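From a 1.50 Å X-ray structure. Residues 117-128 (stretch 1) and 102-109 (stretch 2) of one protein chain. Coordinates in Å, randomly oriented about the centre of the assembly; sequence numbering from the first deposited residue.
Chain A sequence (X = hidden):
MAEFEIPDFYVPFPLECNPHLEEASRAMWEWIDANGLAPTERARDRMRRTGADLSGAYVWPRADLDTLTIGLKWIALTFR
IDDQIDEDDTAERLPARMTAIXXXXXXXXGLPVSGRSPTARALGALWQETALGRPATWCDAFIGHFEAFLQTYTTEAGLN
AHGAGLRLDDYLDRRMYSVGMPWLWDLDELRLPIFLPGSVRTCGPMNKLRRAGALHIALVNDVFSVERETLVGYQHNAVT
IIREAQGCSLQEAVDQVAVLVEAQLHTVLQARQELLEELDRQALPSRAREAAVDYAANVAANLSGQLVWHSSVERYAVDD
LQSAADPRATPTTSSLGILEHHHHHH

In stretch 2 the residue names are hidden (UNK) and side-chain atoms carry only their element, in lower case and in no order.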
ATOM      1  N   SER A 117      24.815  -3.480  -2.459  1.00 70.44           N
ATOM      2  CA  SER A 117      23.732  -3.117  -1.559  1.00 57.68           C
ATOM      3  C   SER A 117      22.983  -4.395  -1.097  1.00 51.86           C
ATOM      4  O   SER A 117      22.366  -5.065  -1.916  1.00 44.37           O
ATOM      5  CB  SER A 117      22.767  -2.129  -2.263  1.00 65.43           C
ATOM      6  OG  SER A 117      21.583  -1.820  -1.500  1.00 46.50           O
ATOM      7  N   PRO A 118      23.052  -4.744   0.219  1.00 45.39           N
ATOM      8  CA  PRO A 118      22.283  -5.897   0.682  1.00 46.07           C
ATOM      9  C   PRO A 118      20.769  -5.705   0.473  1.00 45.99           C
ATOM     10  O   PRO A 118      20.038  -6.639   0.289  1.00 32.23           O
ATOM     11  CB  PRO A 118      22.632  -5.998   2.181  1.00 53.73           C
ATOM     12  CG  PRO A 118      23.404  -4.758   2.527  1.00 54.00           C
ATOM     13  CD  PRO A 118      24.022  -4.289   1.242  1.00 52.09           C
ATOM     14  N   THR A 119      20.307  -4.469   0.474  1.00 36.15           N
ATOM     15  CA  THR A 119      18.912  -4.209   0.258  1.00 32.40           C
ATOM     16  C   THR A 119      18.520  -4.446  -1.220  1.00 27.67           C
ATOM     17  O   THR A 119      17.488  -5.096  -1.530  1.00 26.18           O
ATOM     18  CB  THR A 119      18.597  -2.802   0.691  1.00 35.75           C
ATOM     19  OG1 THR A 119      18.952  -2.667   2.091  1.00 39.73           O
ATOM     20  CG2 THR A 119      17.162  -2.567   0.538  1.00 30.12           C
ATOM     21  N   ALA A 120      19.298  -3.956  -2.152  1.00 28.09           N
ATOM     22  CA  ALA A 120      19.007  -4.201  -3.568  1.00 26.13           C
ATOM     23  C   ALA A 120      19.094  -5.663  -3.953  1.00 28.74           C
ATOM     24  O   ALA A 120      18.278  -6.168  -4.736  1.00 27.41           O
ATOM     25  CB  ALA A 120      19.888  -3.348  -4.452  1.00 34.83           C
ATOM     26  N   ARG A 121      20.109  -6.341  -3.431  1.00 29.10           N
ATOM     27  CA  ARG A 121      20.251  -7.768  -3.687  1.00 29.56           C
ATOM     28  C   ARG A 121      19.049  -8.528  -3.109  1.00 26.31           C
ATOM     29  O   ARG A 121      18.559  -9.482  -3.749  1.00 29.75           O
ATOM     30  CB  ARG A 121      21.602  -8.246  -3.170  1.00 34.69           C
ATOM     31  CG  ARG A 121      22.792  -7.693  -3.963  1.00 41.30           C
ATOM     32  CD  ARG A 121      24.084  -8.477  -3.714  1.00 54.39           C
ATOM     33  NE  ARG A 121      24.946  -8.508  -4.907  1.00 76.50           N
ATOM     34  CZ  ARG A 121      25.974  -9.343  -5.094  1.00 92.77           C
ATOM     35  NH1 ARG A 121      26.315 -10.246  -4.170  1.00 98.30           N
ATOM     36  NH2 ARG A 121      26.675  -9.273  -6.224  1.00109.44           N
ATOM     37  N   ALA A 122      18.606  -8.159  -1.916  1.00 24.94           N
ATOM     38  CA  ALA A 122      17.419  -8.765  -1.322  1.00 23.11           C
ATOM     39  C   ALA A 122      16.187  -8.526  -2.179  1.00 19.71           C
ATOM     40  O   ALA A 122      15.374  -9.460  -2.360  1.00 20.30           O
ATOM     41  CB  ALA A 122      17.174  -8.296   0.070  1.00 25.01           C
ATOM     42  N   LEU A 123      16.043  -7.325  -2.731  1.00 20.98           N
ATOM     43  CA  LEU A 123      14.887  -7.043  -3.591  1.00 18.95           C
ATOM     44  C   LEU A 123      14.913  -7.920  -4.827  1.00 19.74           C
ATOM     45  O   LEU A 123      13.877  -8.498  -5.231  1.00 19.46           O
ATOM     46  CB  LEU A 123      14.829  -5.550  -3.990  1.00 20.54           C
ATOM     47  CG  LEU A 123      13.740  -5.156  -4.971  1.00 19.27           C
ATOM     48  CD1 LEU A 123      12.362  -5.466  -4.430  1.00 20.89           C
ATOM     49  CD2 LEU A 123      13.816  -3.657  -5.283  1.00 22.92           C
ATOM     50  N   GLY A 124      16.059  -8.050  -5.470  1.00 21.31           N
ATOM     51  CA  GLY A 124      16.095  -8.834  -6.676  1.00 23.86           C
ATOM     52  C   GLY A 124      15.779 -10.295  -6.393  1.00 23.63           C
ATOM     53  O   GLY A 124      15.104 -10.917  -7.177  1.00 22.81           O
ATOM     54  N   ALA A 125      16.241 -10.838  -5.251  1.00 21.07           N
ATOM     55  CA  ALA A 125      16.024 -12.249  -4.939  1.00 19.61           C
ATOM     56  C   ALA A 125      14.525 -12.463  -4.579  1.00 20.22           C
ATOM     57  O   ALA A 125      13.888 -13.455  -4.927  1.00 21.23           O
ATOM     58  CB  ALA A 125      16.991 -12.750  -3.841  1.00 23.94           C
ATOM     59  N   LEU A 126      13.991 -11.522  -3.802  1.00 20.29           N
ATOM     60  CA  LEU A 126      12.607 -11.599  -3.341  1.00 17.32           C
ATOM     61  C   LEU A 126      11.689 -11.517  -4.571  1.00 16.32           C
ATOM     62  O   LEU A 126      10.698 -12.237  -4.686  1.00 17.89           O
ATOM     63  CB  LEU A 126      12.268 -10.522  -2.333  1.00 18.66           C
ATOM     64  CG  LEU A 126      10.841 -10.581  -1.772  1.00 18.71           C
ATOM     65  CD1 LEU A 126      10.553 -11.909  -1.071  1.00 21.23           C
ATOM     66  CD2 LEU A 126      10.607  -9.435  -0.802  1.00 19.74           C
ATOM     67  N   TRP A 127      12.003 -10.638  -5.506  1.00 17.84           N
ATOM     68  CA  TRP A 127      11.230 -10.577  -6.755  1.00 16.18           C
ATOM     69  C   TRP A 127      11.316 -11.860  -7.555  1.00 19.94           C
ATOM     70  O   TRP A 127      10.297 -12.329  -8.048  1.00 19.13           O
ATOM     71  CB  TRP A 127      11.580  -9.325  -7.589  1.00 16.97           C
ATOM     72  CG  TRP A 127      10.833  -9.277  -8.892  1.00 18.15           C
ATOM     73  CD1 TRP A 127      11.384  -9.297 -10.141  1.00 22.49           C
ATOM     74  CD2 TRP A 127       9.411  -9.309  -9.073  1.00 18.96           C
ATOM     75  NE1 TRP A 127      10.366  -9.298 -11.073  1.00 24.64           N
ATOM     76  CE2 TRP A 127       9.165  -9.356 -10.439  1.00 21.11           C
ATOM     77  CE3 TRP A 127       8.335  -9.353  -8.206  1.00 20.81           C
ATOM     78  CZ2 TRP A 127       7.865  -9.390 -10.948  1.00 21.62           C
ATOM     79  CZ3 TRP A 127       7.051  -9.387  -8.706  1.00 21.18           C
ATOM     80  CH2 TRP A 127       6.838  -9.443 -10.069  1.00 21.11           C
ATOM     81  N   GLN A 128      12.509 -12.446  -7.675  1.00 18.85           N
ATOM     82  CA  GLN A 128      12.605 -13.733  -8.351  1.00 20.99           C
ATOM     83  C   GLN A 128      11.664 -14.774  -7.746  1.00 21.72           C
ATOM     84  O   GLN A 128      10.941 -15.507  -8.494  1.00 23.99           O
ATOM     85  CB  GLN A 128      14.057 -14.263  -8.388  1.00 23.01           C
ATOM     86  CG  GLN A 128      14.224 -15.552  -9.240  1.00 33.03           C
ATOM     87  CD  GLN A 128      13.851 -16.892  -8.560  1.00 36.69           C
ATOM     88  OE1 GLN A 128      13.699 -17.017  -7.315  1.00 41.69           O
ATOM     89  NE2 GLN A 128      13.698 -17.925  -9.393  1.00 41.81           N
ATOM     90  N   UNK A 102      16.843   4.210  -8.676  1.00 26.77           N
ATOM     91  CA  UNK A 102      17.030   3.633  -9.984  1.00 28.67           C
ATOM     92  C   UNK A 102      17.694   2.256  -9.875  1.00 27.47           C
ATOM     93  O   UNK A 102      17.369   1.355 -10.655  1.00 34.61           O
ATOM     94  c   UNK A 102      17.033   5.768 -11.406  1.00 39.10           C
ATOM     95  o   UNK A 102      17.646   6.654 -12.040  1.00 38.73           O
ATOM     96  o   UNK A 102      15.773   5.843 -11.219  1.00 39.92           O
ATOM     97  c   UNK A 102      17.852   4.550 -10.879  1.00 28.08           C
ATOM     98  N   UNK A 103      18.578   2.086  -8.901  1.00 26.31           N
ATOM     99  CA  UNK A 103      19.239   0.805  -8.669  1.00 27.33           C
ATOM    100  C   UNK A 103      18.194  -0.235  -8.216  1.00 30.11           C
ATOM    101  O   UNK A 103      18.189  -1.348  -8.701  1.00 31.11           O
ATOM    102  o   UNK A 103      23.167  -0.760  -6.587  1.00 62.81           O
ATOM    103  o   UNK A 103      21.727   0.071  -5.145  1.00 52.09           O
ATOM    104  c   UNK A 103      20.976  -0.418  -7.337  1.00 35.82           C
ATOM    105  c   UNK A 103      22.031  -0.362  -6.277  1.00 46.44           C
ATOM    106  c   UNK A 103      20.291   0.925  -7.580  1.00 32.89           C
ATOM    107  N   UNK A 104      17.278   0.167  -7.344  1.00 26.51           N
ATOM    108  CA  UNK A 104      16.215  -0.747  -6.897  1.00 23.98           C
ATOM    109  C   UNK A 104      15.283  -1.127  -8.065  1.00 24.79           C
ATOM    110  O   UNK A 104      14.939  -2.302  -8.278  1.00 27.81           O
ATOM    111  c   UNK A 104      16.235  -0.015  -4.425  1.00 26.52           C
ATOM    112  c   UNK A 104      15.457  -0.121  -5.742  1.00 22.36           C
ATOM    113  c   UNK A 104      16.500  -1.366  -3.772  1.00 28.65           C
ATOM    114  c   UNK A 104      15.532   0.894  -3.437  1.00 27.88           C
ATOM    115  N   UNK A 105      14.851  -0.132  -8.822  1.00 26.52           N
ATOM    116  CA  UNK A 105      13.956  -0.331  -9.939  1.00 27.37           C
ATOM    117  C   UNK A 105      14.552  -1.286 -10.957  1.00 31.73           C
ATOM    118  O   UNK A 105      13.849  -2.159 -11.535  1.00 36.04           O
ATOM    119  c   UNK A 105      13.638   1.003 -10.616  1.00 27.35           C
ATOM    120  c   UNK A 105      12.622   1.838  -9.878  1.00 25.97           C
ATOM    121  n   UNK A 105      11.695   2.878 -11.817  1.00 30.31           N
ATOM    122  n   UNK A 105      10.623   4.908 -11.984  1.00 32.26           N
ATOM    123  c   UNK A 105      12.418   3.162 -10.597  1.00 29.27           C
ATOM    124  n   UNK A 105      10.259   3.231 -13.520  1.00 40.73           N
ATOM    125  c   UNK A 105      10.860   3.682 -12.430  1.00 34.63           C
ATOM    126  N   UNK A 106      15.844  -1.117 -11.183  1.00 31.59           N
ATOM    127  CA  UNK A 106      16.611  -1.940 -12.084  1.00 39.59           C
ATOM    128  C   UNK A 106      16.538  -3.405 -11.722  1.00 40.26           C
ATOM    129  O   UNK A 106      16.447  -4.264 -12.635  1.00 37.08           O
ATOM    130  N   UNK A 107      16.566  -3.696 -10.412  1.00 32.68           N
ATOM    131  CA  UNK A 107      16.548  -5.092  -9.946  1.00 29.76           C
ATOM    132  C   UNK A 107      15.304  -5.823 -10.416  1.00 34.03           C
ATOM    133  O   UNK A 107      15.326  -7.056 -10.597  1.00 37.23           O
ATOM    134  c   UNK A 107      16.779  -5.301  -8.417  1.00 33.29           C
ATOM    135  c   UNK A 107      17.971  -4.529  -7.900  1.00 38.13           C
ATOM    136  o   UNK A 107      15.601  -4.949  -7.674  1.00 33.61           O
ATOM    137  N   UNK A 108      14.233  -5.093 -10.643  1.00 30.11           N
ATOM    138  CA  UNK A 108      12.935  -5.688 -11.037  1.00 28.60           C
ATOM    139  C   UNK A 108      12.929  -6.123 -12.488  1.00 37.49           C
ATOM    140  O   UNK A 108      11.993  -6.784 -12.938  1.00 36.57           O
ATOM    141  c   UNK A 108      11.785  -4.750 -10.781  1.00 32.00           C
ATOM    142  c   UNK A 108      10.701  -3.221  -9.266  1.00 32.20           C
ATOM    143  c   UNK A 108      11.797  -4.251  -9.344  1.00 31.63           C
ATOM    144  c   UNK A 108      11.577  -5.481  -8.433  1.00 33.44           C
ATOM    145  N   UNK A 109      13.994  -5.767 -13.191  1.00 40.54           N
ATOM    146  CA  UNK A 109      14.175  -6.105 -14.584  1.00 40.33           C
ATOM    147  C   UNK A 109      15.421  -6.926 -14.824  1.00 44.78           C
ATOM    148  O   UNK A 109      15.820  -7.105 -15.949  1.00 57.06           O
ATOM    149  c   UNK A 109      12.877  -4.057 -15.210  1.00 34.34           C
ATOM    150  c   UNK A 109      12.535  -3.019 -14.406  1.00 35.92           C
ATOM    151  c   UNK A 109      14.162  -4.793 -15.368  1.00 37.57           C
ATOM    152  n   UNK A 109      11.713  -4.458 -15.831  1.00 40.68           N
ATOM    153  n   UNK A 109      11.194  -2.780 -14.598  1.00 33.62           N
ATOM    154  c   UNK A 109      10.722  -3.664 -15.466  1.00 38.45           C
TER
HETATM  155  O   HOH W   1      14.819  -9.677  -9.857  1.00 35.84           O
HETATM  156  O   HOH W   2      11.117  -8.680 -14.208  1.00 43.26           O

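Position 102 carries two carbons beyond the backbone, the second bonded to two oxygens, which is a carboxylate on a one-carbon stem. The closest side-chain approach to stretch 1 is 10.4 Å, from CB to Ala-120 CB. The position lies in helix, its backbone O accepting a bond from the N of 106 (3.0 Å). The residue is Asp-102.

Position 103 has three carbons in line, the last holding two oxygens: the same carboxylate on a longer stem. CA-to-CB points sideways, but the extended chain (chi1 and chi2 both t) brings its end nearer, and one carboxylate oxygen lies 3.8 Å from Ser-117 CB. This is Glu-103; its OE1 also stands 3.9 Å from Ala-120 CB, contacts with carbon rather than polar bonds.

Position 104 shows four carbons forked at the second. One terminal carbon sits 3.8 Å from Ala-120 CA and 3.8 Å from Leu-123 CD2. A fork one bond beyond CB, with no heteroatom, identifies Leu-104, and the carbon making both contacts is CD2.

At position 105 three carbons lead to a nitrogen and then to a carbon with two more nitrogens, a guanidinium. CA-to-CB points away from stretch 1, and the closest side-chain approach is 7.1 Å, from CB to Leu-123 CD2. The residue is Arg-105.

Position 106 has no side-chain atoms, so it is Gly-106. An ideal CB here would have nothing of stretch 1 close by, but would be crowded by Asp-102 O at 3.3 Å.

Position 107 has a CB bearing one oxygen and one carbon, and it points toward stretch 1. The oxygen is 3.3 Å from Leu-123 CD2, and the methyl carbon is 3.6 Å from Ala-120 O. This branching defines Thr-107. With chi1 at 75° (p), its OG1 donates to Leu-104 O at 2.8 Å, so the hydroxyl is satisfied within its own stretch.

Position 108 again has four carbons forked at the second. One tip lies 3.9 Å from Trp-127 CG and 4.1 Å from Leu-123 CD1. The residue is Leu-108, the tip is CD2, and its N bonds Arg-105 O at 3.1 Å.

Position 109 has one carbon leading to a five-membered ring of three carbons and two nitrogens, an imidazole. CA-to-CB points away from stretch 1. The residue is His-109.

The helices run nearly parallel, their directions 23° apart and their axes approaching to 8.9 Å. The backbones approach closely: Gly-124 CA is 5.0 Å from Thr-107 CA, and Ala-120 CA is 5.6 Å from Leu-104 CA. Leu-123 packs against both leucines, with Trp-127 continuing the apolar contact at Leu-108. No direct hydrogen bond crosses the 444 Å² of buried surface. Water supplies the polar links instead: water 1 donates to Thr-107 O (2.8 Å from its O) and Gly-124 O (3.0 Å), while water 2 donates to Leu-108 O (2.4 Å from its O) and accepts from Trp-127 NE1 (3.3 Å).

Stretch 2, residues 102-109: DELRGTLH
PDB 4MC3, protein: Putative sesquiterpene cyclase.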